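PDB 6NPS: AxyAgu115A from Amphibacillus xylanus NBRC 15112, which probably acts as a family GH115 alpha-glucuronidase, a hydrolase removing glucuronic acid side groups from arabinoglucuronoxylan in hemicellulose. Local coordinates for residues G183-S186 and A187-G191. The protein carries 3 engineered substitutions. Residues are numbered along the deposited sequence; the frame is centred on the assembly and turned at random.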
loop_
_atom_site.group_PDB
_atom_site.type_symbol
_atom_site.label_atom_id
_atom_site.label_comp_id
_atom_site.label_asym_id
_atom_site.label_seq_id
_atom_site.Cartn_x
_atom_site.Cartn_y
_atom_site.Cartn_z
ATOM N N GLY A 183 -16.101 -32.476 12.808
ATOM C CA GLY A 183 -15.360 -33.474 13.565
ATOM C C GLY A 183 -15.466 -33.246 15.061
ATOM O O GLY A 183 -15.872 -34.133 15.814
ATOM N N ASN A 184 -15.151 -32.025 15.503
ATOM C CA ASN A 184 -15.286 -31.671 16.916
ATOM C C ASN A 184 -16.731 -31.769 17.392
ATOM O O ASN A 184 -16.990 -32.136 18.543
ATOM C CB ASN A 184 -14.776 -30.255 17.139
ATOM C CG ASN A 184 -13.276 -30.194 17.175
ATOM O OD1 ASN A 184 -12.680 -30.291 18.240
ATOM N ND2 ASN A 184 -12.654 -30.027 16.012
ATOM N N TRP A 185 -17.680 -31.401 16.540
ATOM C CA TRP A 185 -19.090 -31.467 16.917
ATOM C C TRP A 185 -19.512 -32.912 17.151
ATOM O O TRP A 185 -20.099 -33.245 18.185
ATOM C CB TRP A 185 -19.949 -30.828 15.820
ATOM C CG TRP A 185 -21.428 -30.960 16.019
ATOM C CD1 TRP A 185 -22.200 -30.235 16.867
ATOM C CD2 TRP A 185 -22.302 -31.895 15.377
ATOM N NE1 TRP A 185 -23.525 -30.639 16.782
ATOM C CE2 TRP A 185 -23.614 -31.651 15.865
ATOM C CE3 TRP A 185 -22.118 -32.891 14.411
ATOM C CZ2 TRP A 185 -24.737 -32.378 15.426
ATOM C CZ3 TRP A 185 -23.240 -33.632 13.981
ATOM C CH2 TRP A 185 -24.528 -33.362 14.488
ATOM N N SER A 186 -19.218 -33.777 16.184
ATOM C CA SER A 186 -19.514 -35.206 16.307
ATOM C C SER A 186 -18.843 -35.818 17.543
ATOM O O SER A 186 -19.482 -36.547 18.310
ATOM C CB SER A 186 -19.065 -35.919 15.037
ATOM O OG SER A 186 -17.690 -36.215 15.213
ATOM N N ALA A 187 -17.550 -35.539 17.748
ATOM C CA ALA A 187 -16.842 -36.094 18.906
ATOM C C ALA A 187 -17.496 -35.671 20.223
ATOM O O ALA A 187 -17.829 -36.512 21.065
ATOM C CB ALA A 187 -15.368 -35.677 18.881
ATOM N N LYS A 188 -17.701 -34.365 20.419
ATOM C CA LYS A 188 -18.270 -33.882 21.678
ATOM C C LYS A 188 -19.684 -34.409 21.920
ATOM O O LYS A 188 -20.017 -34.805 23.042
ATOM C CB LYS A 188 -18.282 -32.353 21.694
ATOM C CG LYS A 188 -18.755 -31.757 23.006
ATOM C CD LYS A 188 -19.746 -30.632 22.738
ATOM C CE LYS A 188 -20.718 -30.361 23.894
ATOM N NZ LYS A 188 -20.196 -29.281 24.820
ATOM N N ASN A 189 -20.544 -34.396 20.891
ATOM C CA ASN A 189 -21.953 -34.720 21.083
ATOM C C ASN A 189 -22.275 -36.201 20.896
ATOM O O ASN A 189 -23.358 -36.636 21.302
ATOM C CB ASN A 189 -22.821 -33.894 20.128
ATOM C CG ASN A 189 -22.989 -32.434 20.585
ATOM O OD1 ASN A 189 -23.320 -32.165 21.739
ATOM N ND2 ASN A 189 -22.748 -31.494 19.675
ATOM N N PHE A 190 -21.388 -36.988 20.280
ATOM C CA PHE A 190 -21.748 -38.373 19.971
ATOM C C PHE A 190 -20.601 -39.358 20.057
ATOM O O PHE A 190 -20.843 -40.559 19.866
ATOM C CB PHE A 190 -22.365 -38.497 18.561
ATOM C CG PHE A 190 -23.507 -37.567 18.310
ATOM C CD1 PHE A 190 -24.776 -37.861 18.783
ATOM C CD2 PHE A 190 -23.310 -36.383 17.610
ATOM C CE1 PHE A 190 -25.828 -36.993 18.571
ATOM C CE2 PHE A 190 -24.366 -35.509 17.384
ATOM C CZ PHE A 190 -25.628 -35.816 17.871
ATOM N N GLY A 191 -19.376 -38.920 20.305
ATOM C CA GLY A 191 -18.244 -39.834 20.297
ATOM C C GLY A 191 -17.694 -40.210 18.931
ATOM O O GLY A 191 -16.737 -40.990 18.867
#
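Phe190 turns an edge of its ring onto one face of the Trp185 indole, an edge-to-face pair five residues apart with planes at 70° and centroids of the six-membered rings 5.3 Å apart. CE2 of Phe190 makes the touch, 3.6 Å from CH2 of Trp185. With CG of Trp185 anti to the backbone N (chi1 174°), the indole stands out from the helix, where the Phe190 ring can meet its face. Asn189, one turn on from Trp185, brings its amide across the pyrrole part; ND2 sits 3.1 Å from Trp185 NE1, two donors side by side, each paired with a carbonyl of its own, NE1 with Lys630 and ND2 with Gly629. Both rings belong to helix 181-190, which follows strand 170-174 of the parallel TIM barrel, and both also touch Met197 on helix 195-207. A leucine in place of Trp185 would probably leave the Phe190 edge without its aromatic face and the Lys630 carbonyl without its indole donor. On the same helix, Gly183 O accepts twice, from Ala187 N at 2.9 Å and from Ser186 OG at 2.8 Å. Ser186 O takes the Phe190 N-H at 2.8 Å in a bent bond (133°), and Gly191, next in the chain, has a positive phi outside the helical range.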